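Local atomic coordinates of cyclin-dependent kinase inhibitor 3 (PDB entry 1FPZ), a protein that dephosphorylates phosphotyrosine and phosphoserine or phosphothreonine residues in proteins, removing the activating threonine phosphate of CDK2 in a cyclin-dependent manner. Residues R81-L84 with S85-V89; V89-L92 with L93-Q97; D160-S163 with P164-I168. The protein carries 1 engineered substitution. One frame throughout, in Å; residues are numbered along the deposited sequence.

Interactions 1 and 2 follow one another along the chain and share V89: helix 81-86 ends in interaction 1, and helix 92-98 starts in interaction 2. Their centres are about 11 Å apart, and the two touch through L84, which packs against L92 and L93. Interaction 3 comes later, at the start of helix 164-175, on the opposite side of the chain's centre, with its centre about 33 and 34 Å from the other two. All three are helix ends in the alpha/beta fold of a protein-tyrosine phosphatase; the first two join consecutive helices close to the active-site loop, whereas the third lies away from it, among the helices that follow.

Interaction 1 of 3, residues R81-L84 with S85-V89; sequences RGEL and SKYRV
The chain from R81 to K86 is a short helix, in which K86 N reaches G82 O at 2.7 Å and Y87 N reaches E83 O at 2.8 Å, both bonds nearly straight. One turn apart, E83 and Y87 extend alongside each other in the same direction. The carboxylate plane stands almost upright to the ring plane, at 85°, with E83 OE1 3.6 Å from Y87 CE1 and E83 CB 3.7 Å from the same carbon. With Y87 CG opposite the carbonyl carbon (chi1 -47°), the ring lies along E83. K86 CB sits 3.9 Å above the plane of that ring, toward its rim. The polar end of E83 is taken by R146, in a salt bridge through OE2, and by the backbone N of T80; this glutamate thus joins the helix to the arginine of the signature phosphate-binding loop of the tyrosine phosphatase family. Y87 stacks on Y141 of the same loop and meets F53 edge-to-face. The helix closes in a Schellman motif, with R88 at positive phi as its C-prime residue: R88 N bonds to S85 O at 2.8 Å, while V89 N turns back to L84 O, an atom whose position is less sure. Replacing Y87 by an alanine would probably cost Y141 and F53 their aromatic partner and open a gap beside E83. Beyond the turn, V89 CG2 approaches L84 CD2 at 4.4 Å, a light apolar contact, and L84 itself leans on L92 and L93 of the next helix.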
ATOM      1  N   ARG A  81      -2.932   4.024  14.187  1.00 45.85           N
ATOM      2  CA  ARG A  81      -4.097   3.837  15.049  1.00 47.41           C
ATOM      3  C   ARG A  81      -4.854   5.157  15.230  1.00 46.98           C
ATOM      4  O   ARG A  81      -6.085   5.189  15.203  1.00 46.27           O
ATOM      5  CB  ARG A  81      -3.648   3.306  16.410  1.00 50.15           C
ATOM      6  CG  ARG A  81      -2.207   3.688  16.768  1.00 53.60           C
ATOM      7  CD  ARG A  81      -1.996   3.828  18.273  1.00 56.79           C
ATOM      8  NE  ARG A  81      -2.687   5.011  18.788  1.00 58.52           N
ATOM      9  CZ  ARG A  81      -3.590   4.986  19.759  1.00 58.26           C
ATOM     10  NH1 ARG A  81      -3.916   3.831  20.332  1.00 58.82           N
ATOM     11  NH2 ARG A  81      -4.174   6.116  20.144  1.00 57.99           N
ATOM     12  N   GLY A  82      -4.108   6.239  15.428  1.00 46.43           N
ATOM     13  CA  GLY A  82      -4.738   7.534  15.587  1.00 46.84           C
ATOM     14  C   GLY A  82      -5.632   7.862  14.400  1.00 47.23           C
ATOM     15  O   GLY A  82      -6.790   8.270  14.561  1.00 46.54           O
ATOM     16  N   GLU A  83      -5.106   7.668  13.196  1.00 46.30           N
ATOM     17  CA  GLU A  83      -5.877   7.967  12.006  1.00 45.03           C
ATOM     18  C   GLU A  83      -7.162   7.185  11.976  1.00 45.93           C
ATOM     19  O   GLU A  83      -8.235   7.750  11.779  1.00 45.86           O
ATOM     20  CB  GLU A  83      -5.081   7.635  10.761  1.00 45.12           C
ATOM     21  CG  GLU A  83      -3.767   8.347  10.677  1.00 43.02           C
ATOM     22  CD  GLU A  83      -3.088   8.053   9.383  1.00 42.39           C
ATOM     23  OE1 GLU A  83      -3.656   8.442   8.340  1.00 40.20           O
ATOM     24  OE2 GLU A  83      -2.003   7.427   9.415  1.00 42.49           O
ATOM     25  N   LEU A  84      -7.063   5.874  12.170  1.00 46.56           N
ATOM     26  CA  LEU A  84      -8.257   5.051  12.140  1.00 46.75           C
ATOM     27  C   LEU A  84      -9.283   5.617  13.112  1.00 47.99           C
ATOM     28  O   LEU A  84     -10.489   5.458  12.915  1.00 47.88           O
ATOM     29  CB  LEU A  84      -7.912   3.593  12.462  1.00 45.27           C
ATOM     30  CG  LEU A  84      -7.002   2.943  11.401  1.00 43.97           C
ATOM     31  CD1 LEU A  84      -6.423   1.650  11.917  1.00 43.31           C
ATOM     32  CD2 LEU A  84      -7.776   2.693  10.130  1.00 42.98           C
ATOM     33  N   SER A  85      -8.799   6.296  14.149  1.00 48.93           N
ATOM     34  CA  SER A  85      -9.682   6.920  15.127  1.00 49.90           C
ATOM     35  C   SER A  85     -10.235   8.209  14.532  1.00 50.26           C
ATOM     36  O   SER A  85     -11.449   8.382  14.402  1.00 49.53           O
ATOM     37  CB  SER A  85      -8.919   7.241  16.405  1.00 50.82           C
ATOM     38  OG  SER A  85      -8.893   6.121  17.269  1.00 51.59           O
ATOM     39  N   LYS A  86      -9.330   9.112  14.172  1.00 50.71           N
ATOM     40  CA  LYS A  86      -9.716  10.381  13.570  1.00 51.32           C
ATOM     41  C   LYS A  86     -10.801  10.231  12.515  1.00 53.06           C
ATOM     42  O   LYS A  86     -11.868  10.828  12.614  1.00 53.82           O
ATOM     43  CB  LYS A  86      -8.509  11.055  12.919  1.00 48.97           C
ATOM     44  CG  LYS A  86      -8.889  12.250  12.062  1.00 46.13           C
ATOM     45  CD  LYS A  86      -7.676  13.055  11.659  1.00 46.58           C
ATOM     46  CE  LYS A  86      -7.027  13.687  12.879  1.00 46.82           C
ATOM     47  NZ  LYS A  86      -5.815  14.467  12.511  1.00 47.43           N
ATOM     48  N   TYR A  87     -10.512   9.430  11.501  1.00 54.82           N
ATOM     49  CA  TYR A  87     -11.428   9.209  10.392  1.00 56.49           C
ATOM     50  C   TYR A  87     -12.577   8.237  10.727  1.00 58.23           C
ATOM     51  O   TYR A  87     -13.246   7.703   9.840  1.00 58.57           O
ATOM     52  CB  TYR A  87     -10.607   8.726   9.188  1.00 56.13           C
ATOM     53  CG  TYR A  87      -9.362   9.571   8.935  1.00 55.92           C
ATOM     54  CD1 TYR A  87      -8.144   8.978   8.589  1.00 56.31           C
ATOM     55  CD2 TYR A  87      -9.396  10.961   9.066  1.00 56.64           C
ATOM     56  CE1 TYR A  87      -6.988   9.746   8.386  1.00 55.68           C
ATOM     57  CE2 TYR A  87      -8.248  11.736   8.863  1.00 56.22           C
ATOM     58  CZ  TYR A  87      -7.052  11.122   8.527  1.00 56.37           C
ATOM     59  OH  TYR A  87      -5.927  11.884   8.342  1.00 56.04           O
ATOM     60  N   ARG A  88     -12.805   8.038  12.021  1.00 59.49           N
ATOM     61  CA  ARG A  88     -13.854   7.159  12.531  1.00 60.83           C
ATOM     62  C   ARG A  88     -13.943   5.751  11.959  1.00 61.09           C
ATOM     63  O   ARG A  88     -15.014   5.305  11.556  1.00 60.65           O
ATOM     64  CB  ARG A  88     -15.235   7.836  12.438  1.00 62.71           C
ATOM     65  CG  ARG A  88     -15.602   8.627  13.713  1.00 64.93           C
ATOM     66  CD  ARG A  88     -17.081   9.025  13.821  1.00 65.26           C
ATOM     67  NE  ARG A  88     -17.435  10.129  12.934  1.00 66.95           N
ATOM     68  CZ  ARG A  88     -18.534  10.870  13.059  1.00 68.11           C
ATOM     69  NH1 ARG A  88     -19.396  10.631  14.036  1.00 68.30           N
ATOM     70  NH2 ARG A  88     -18.770  11.856  12.203  1.00 68.15           N
ATOM     71  N   VAL A  89     -12.811   5.054  11.941  1.00 61.25           N
ATOM     72  CA  VAL A  89     -12.740   3.668  11.470  1.00 61.16           C
ATOM     73  C   VAL A  89     -11.738   2.916  12.353  1.00 60.71           C
ATOM     74  O   VAL A  89     -10.856   2.218  11.860  1.00 60.63           O
ATOM     75  CB  VAL A  89     -12.270   3.570   9.985  1.00 61.42           C
ATOM     76  CG1 VAL A  89     -13.461   3.312   9.069  1.00 60.14           C
ATOM     77  CG2 VAL A  89     -11.553   4.855   9.566  1.00 60.93           C
TER

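Interaction 2 of 3, residues V89-L92 with L93-Q97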
ATOM      1  N   VAL A  89     -12.811   5.054  11.941  1.00 61.25           N
ATOM      2  CA  VAL A  89     -12.740   3.668  11.470  1.00 61.16           C
ATOM      3  C   VAL A  89     -11.738   2.916  12.353  1.00 60.71           C
ATOM      4  O   VAL A  89     -10.856   2.218  11.860  1.00 60.63           O
ATOM      5  CB  VAL A  89     -12.270   3.570   9.985  1.00 61.42           C
ATOM      6  CG1 VAL A  89     -13.461   3.312   9.069  1.00 60.14           C
ATOM      7  CG2 VAL A  89     -11.553   4.855   9.566  1.00 60.93           C
ATOM      8  N   PRO A  90     -11.881   3.040  13.679  1.00 60.10           N
ATOM      9  CA  PRO A  90     -11.012   2.401  14.671  1.00 58.90           C
ATOM     10  C   PRO A  90     -10.999   0.879  14.594  1.00 58.06           C
ATOM     11  O   PRO A  90     -10.002   0.240  14.927  1.00 57.45           O
ATOM     12  CB  PRO A  90     -11.586   2.891  15.998  1.00 59.71           C
ATOM     13  CG  PRO A  90     -12.280   4.182  15.625  1.00 60.47           C
ATOM     14  CD  PRO A  90     -12.951   3.793  14.349  1.00 60.37           C
ATOM     15  N   ASN A  91     -12.110   0.292  14.172  1.00 56.42           N
ATOM     16  CA  ASN A  91     -12.174  -1.159  14.083  1.00 54.56           C
ATOM     17  C   ASN A  91     -12.096  -1.645  12.640  1.00 51.97           C
ATOM     18  O   ASN A  91     -12.677  -2.677  12.276  1.00 50.50           O
ATOM     19  CB  ASN A  91     -13.451  -1.673  14.742  1.00 56.79           C
ATOM     20  CG  ASN A  91     -14.692  -1.072  14.134  1.00 58.57           C
ATOM     21  OD1 ASN A  91     -14.820   0.155  14.052  1.00 59.75           O
ATOM     22  ND2 ASN A  91     -15.617  -1.924  13.701  1.00 58.17           N
ATOM     23  N   LEU A  92     -11.362  -0.889  11.830  1.00 49.41           N
ATOM     24  CA  LEU A  92     -11.160  -1.211  10.421  1.00 46.40           C
ATOM     25  C   LEU A  92     -10.579  -2.605  10.316  1.00 44.30           C
ATOM     26  O   LEU A  92     -11.137  -3.480   9.643  1.00 44.79           O
ATOM     27  CB  LEU A  92     -10.193  -0.196   9.793  1.00 46.20           C
ATOM     28  CG  LEU A  92      -9.832  -0.337   8.311  1.00 45.02           C
ATOM     29  CD1 LEU A  92     -11.096  -0.368   7.478  1.00 45.04           C
ATOM     30  CD2 LEU A  92      -8.952   0.817   7.894  1.00 43.01           C
ATOM     31  N   LEU A  93      -9.459  -2.803  11.006  1.00 42.29           N
ATOM     32  CA  LEU A  93      -8.758  -4.080  11.016  1.00 39.43           C
ATOM     33  C   LEU A  93      -9.708  -5.209  11.412  1.00 38.95           C
ATOM     34  O   LEU A  93      -9.711  -6.282  10.803  1.00 36.67           O
ATOM     35  CB  LEU A  93      -7.583  -4.012  11.989  1.00 36.67           C
ATOM     36  CG  LEU A  93      -6.472  -2.978  11.783  1.00 35.71           C
ATOM     37  CD1 LEU A  93      -5.861  -3.120  10.405  1.00 34.53           C
ATOM     38  CD2 LEU A  93      -7.013  -1.605  11.967  1.00 34.67           C
ATOM     39  N   ASP A  94     -10.520  -4.946  12.437  1.00 39.87           N
ATOM     40  CA  ASP A  94     -11.498  -5.911  12.941  1.00 41.40           C
ATOM     41  C   ASP A  94     -12.420  -6.347  11.801  1.00 40.71           C
ATOM     42  O   ASP A  94     -12.559  -7.532  11.483  1.00 40.93           O
ATOM     43  CB  ASP A  94     -12.418  -5.284  14.010  1.00 44.81           C
ATOM     44  CG  ASP A  94     -11.682  -4.757  15.238  1.00 48.40           C
ATOM     45  OD1 ASP A  94     -12.398  -4.398  16.206  1.00 49.67           O
ATOM     46  OD2 ASP A  94     -10.428  -4.689  15.253  1.00 50.52           O
ATOM     47  N   LEU A  95     -13.086  -5.356  11.220  1.00 39.41           N
ATOM     48  CA  LEU A  95     -14.024  -5.596  10.134  1.00 37.95           C
ATOM     49  C   LEU A  95     -13.485  -6.400   8.970  1.00 37.77           C
ATOM     50  O   LEU A  95     -14.181  -7.280   8.459  1.00 38.15           O
ATOM     51  CB  LEU A  95     -14.585  -4.277   9.604  1.00 37.85           C
ATOM     52  CG  LEU A  95     -15.566  -3.577  10.549  1.00 37.78           C
ATOM     53  CD1 LEU A  95     -16.289  -2.451   9.820  1.00 34.88           C
ATOM     54  CD2 LEU A  95     -16.582  -4.591  11.070  1.00 38.20           C
ATOM     55  N   TYR A  96     -12.258  -6.103   8.545  1.00 36.63           N
ATOM     56  CA  TYR A  96     -11.642  -6.816   7.431  1.00 35.94           C
ATOM     57  C   TYR A  96     -11.524  -8.302   7.723  1.00 35.69           C
ATOM     58  O   TYR A  96     -11.778  -9.143   6.861  1.00 35.78           O
ATOM     59  CB  TYR A  96     -10.213  -6.309   7.149  1.00 35.57           C
ATOM     60  CG  TYR A  96     -10.064  -4.950   6.512  1.00 34.03           C
ATOM     61  CD1 TYR A  96      -8.795  -4.436   6.244  1.00 34.27           C
ATOM     62  CD2 TYR A  96     -11.166  -4.187   6.152  1.00 34.08           C
ATOM     63  CE1 TYR A  96      -8.626  -3.205   5.631  1.00 32.57           C
ATOM     64  CE2 TYR A  96     -11.009  -2.957   5.542  1.00 32.81           C
ATOM     65  CZ  TYR A  96      -9.735  -2.472   5.281  1.00 32.46           C
ATOM     66  OH  TYR A  96      -9.573  -1.268   4.660  1.00 31.13           O
ATOM     67  N   GLN A  97     -11.078  -8.621   8.931  1.00 35.15           N
ATOM     68  CA  GLN A  97     -10.890 -10.006   9.304  1.00 34.18           C
ATOM     69  C   GLN A  97     -12.229 -10.705   9.518  1.00 36.26           C
ATOM     70  O   GLN A  97     -12.374 -11.891   9.229  1.00 35.51           O
ATOM     71  CB  GLN A  97     -10.009 -10.072  10.538  1.00 33.07           C
ATOM     72  CG  GLN A  97      -8.636  -9.422  10.312  1.00 29.76           C
ATOM     73  CD  GLN A  97      -7.848  -9.307  11.583  1.00 27.08           C
ATOM     74  OE1 GLN A  97      -7.789  -8.251  12.191  1.00 28.01           O
ATOM     75  NE2 GLN A  97      -7.254 -10.407  12.005  1.00 25.70           N
TER
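N91 O receives the backbone N of L95 at 2.9 Å in an almost linear bond (176°), and one residue on, L92 O takes Y96 N at 3.1 Å; these two bonds set the first turn of helix 92-98. N91, reached through a type I turn from V89 to L92, is the N-cap residue, yet its side chain makes no capping bond. With chi1 57° its amide instead slants across L95, ND2 lying 3.6 Å from L95 CG. D94 lies alongside, OD1 3.3 Å from N91 CB; a carboxylate in this first turn is likely to suit the positive end of the helix dipole.

The main apolar contact lies between L92 and Y96. L92 CG stands over the face of the phenol ring, 4.1 Å from its centroid and 28° off the normal, a CH-pi contact, and L92 CD1 comes close to Y96 CE2, at 3.2 Å. The Y96 hydroxyl makes a weak hydrogen bond to H139, next to the active-site position, S140, an engineered serine. Since the N91 side chain gives no capping bond, the contacts at this helix start are backbone hydrogen bonds and the packing of L92 on Y96.

Interaction 3 of 3, residues D160-S163 with P164-I168; sequences DTIS and PEQAI
S163 holds the start of helix 164-175 with both of its oxygens. Its hydroxyl OG accepts the backbone N of Q166 at 2.8 Å (144°), and its carbonyl O accepts A167 N at 2.9 Å in the first regular bond of the helix. The hydroxyl can do this because OG is tucked between the backbone N and the carbonyl carbon (chi1 66°), which swings it over the opening turn. There it takes up the N-H of Q166, one of the first-turn amides that come before the regular i to i+4 pattern begins at A167.

The first carbons of the Q166 side chain pass close by the same oxygen: Q166 CG comes to 3.0 Å from S163 OG, and its CB passes the hydroxyl almost as closely. P164 follows S163 directly as the first residue of the helix, where a proline is readily accommodated, since no intrahelical bond is asked of its nitrogen; P164 CD lies tight against S163 CB, at 3.3 Å.

Around this polar centre lies the packing of I162. With CG1 trans to its own N (chi1 -168°), the branch extends to Q166 and A167. I162 CG1 meets Q166 CB at 3.5 Å, the two side chains slanting across one another, and I162 CD1 lies 4.1 Å from A167 CB. I162 and A167 both also rest on L156 of helix 146-158, while the carbonyl of I162 accepts a hydrogen bond from R193.

Serine at the N-cap with its bond to the third helical residue, proline in the first turn, and an apolar contact from the residue before the cap to the fourth helical residue together make a capped helix start with a hydrophobic staple.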
ATOM      1  N   ASP A 160      16.416  -5.782 -10.123  1.00 55.21           N
ATOM      2  CA  ASP A 160      17.698  -5.196  -9.822  1.00 58.68           C
ATOM      3  C   ASP A 160      18.134  -4.281 -10.953  1.00 59.55           C
ATOM      4  O   ASP A 160      19.204  -3.677 -10.903  1.00 59.74           O
ATOM      5  CB  ASP A 160      18.693  -6.323  -9.560  1.00 61.61           C
ATOM      6  CG  ASP A 160      18.270  -7.190  -8.372  1.00 64.34           C
ATOM      7  OD1 ASP A 160      18.606  -8.402  -8.354  1.00 65.51           O
ATOM      8  OD2 ASP A 160      17.598  -6.649  -7.454  1.00 64.46           O
ATOM      9  N   THR A 161      17.265  -4.139 -11.948  1.00 60.31           N
ATOM     10  CA  THR A 161      17.566  -3.310 -13.106  1.00 60.44           C
ATOM     11  C   THR A 161      16.814  -1.976 -13.133  1.00 61.21           C
ATOM     12  O   THR A 161      17.262  -1.015 -13.767  1.00 61.45           O
ATOM     13  CB  THR A 161      17.249  -4.080 -14.407  1.00 59.87           C
ATOM     14  OG1 THR A 161      15.834  -4.094 -14.621  1.00 58.26           O
ATOM     15  CG2 THR A 161      17.728  -5.526 -14.300  1.00 58.27           C
ATOM     16  N   ILE A 162      15.677  -1.915 -12.450  1.00 62.07           N
ATOM     17  CA  ILE A 162      14.880  -0.696 -12.443  1.00 63.43           C
ATOM     18  C   ILE A 162      15.461   0.352 -11.496  1.00 64.15           C
ATOM     19  O   ILE A 162      15.906   0.034 -10.388  1.00 64.84           O
ATOM     20  CB  ILE A 162      13.412  -0.997 -12.052  1.00 63.04           C
ATOM     21  CG1 ILE A 162      12.536   0.221 -12.334  1.00 62.56           C
ATOM     22  CG2 ILE A 162      13.327  -1.366 -10.582  1.00 62.74           C
ATOM     23  CD1 ILE A 162      11.048  -0.058 -12.178  1.00 62.31           C
ATOM     24  N   SER A 163      15.450   1.601 -11.945  1.00 64.32           N
ATOM     25  CA  SER A 163      15.978   2.713 -11.168  1.00 63.82           C
ATOM     26  C   SER A 163      14.920   3.290 -10.241  1.00 63.92           C
ATOM     27  O   SER A 163      13.723   3.129 -10.470  1.00 63.31           O
ATOM     28  CB  SER A 163      16.447   3.818 -12.108  1.00 62.97           C
ATOM     29  OG  SER A 163      15.339   4.369 -12.796  1.00 61.84           O
ATOM     30  N   PRO A 164      15.355   3.989  -9.186  1.00 64.04           N
ATOM     31  CA  PRO A 164      14.410   4.585  -8.244  1.00 63.50           C
ATOM     32  C   PRO A 164      13.546   5.549  -9.033  1.00 62.63           C
ATOM     33  O   PRO A 164      12.335   5.642  -8.841  1.00 63.40           O
ATOM     34  CB  PRO A 164      15.325   5.309  -7.257  1.00 64.18           C
ATOM     35  CG  PRO A 164      16.621   4.526  -7.332  1.00 64.13           C
ATOM     36  CD  PRO A 164      16.744   4.304  -8.810  1.00 64.78           C
ATOM     37  N   GLU A 165      14.190   6.261  -9.946  1.00 61.06           N
ATOM     38  CA  GLU A 165      13.487   7.222 -10.771  1.00 58.50           C
ATOM     39  C   GLU A 165      12.442   6.542 -11.632  1.00 56.51           C
ATOM     40  O   GLU A 165      11.352   7.079 -11.827  1.00 57.11           O
ATOM     41  CB  GLU A 165      14.483   7.994 -11.629  1.00 59.16           C
ATOM     42  CG  GLU A 165      15.393   8.873 -10.786  1.00 59.00           C
ATOM     43  CD  GLU A 165      14.614   9.896  -9.970  1.00 57.98           C
ATOM     44  OE1 GLU A 165      15.225  10.537  -9.097  1.00 58.60           O
ATOM     45  OE2 GLU A 165      13.399  10.069 -10.205  1.00 56.58           O
ATOM     46  N   GLN A 166      12.766   5.359 -12.142  1.00 54.18           N
ATOM     47  CA  GLN A 166      11.822   4.613 -12.967  1.00 52.33           C
ATOM     48  C   GLN A 166      10.639   4.072 -12.161  1.00 50.98           C
ATOM     49  O   GLN A 166       9.493   4.097 -12.618  1.00 49.58           O
ATOM     50  CB  GLN A 166      12.525   3.450 -13.666  1.00 52.20           C
ATOM     51  CG  GLN A 166      13.320   3.866 -14.888  1.00 51.96           C
ATOM     52  CD  GLN A 166      13.689   2.699 -15.757  1.00 51.82           C
ATOM     53  OE1 GLN A 166      14.409   1.801 -15.331  1.00 52.26           O
ATOM     54  NE2 GLN A 166      13.189   2.700 -16.991  1.00 52.18           N
ATOM     55  N   ALA A 167      10.917   3.589 -10.953  1.00 49.31           N
ATOM     56  CA  ALA A 167       9.862   3.039 -10.110  1.00 46.59           C
ATOM     57  C   ALA A 167       8.930   4.143  -9.703  1.00 44.62           C
ATOM     58  O   ALA A 167       7.729   3.947  -9.564  1.00 44.76           O
ATOM     59  CB  ALA A 167      10.451   2.383  -8.882  1.00 46.21           C
ATOM     60  N   ILE A 168       9.497   5.317  -9.510  1.00 43.70           N
ATOM     61  CA  ILE A 168       8.709   6.461  -9.131  1.00 42.44           C
ATOM     62  C   ILE A 168       7.824   6.821 -10.321  1.00 40.98           C
ATOM     63  O   ILE A 168       6.629   7.058 -10.165  1.00 40.70           O
ATOM     64  CB  ILE A 168       9.662   7.601  -8.692  1.00 43.12           C
ATOM     65  CG1 ILE A 168      10.489   7.104  -7.493  1.00 42.52           C
ATOM     66  CG2 ILE A 168       8.882   8.846  -8.313  1.00 42.05           C
ATOM     67  CD1 ILE A 168      11.717   7.912  -7.194  1.00 41.70           C
TER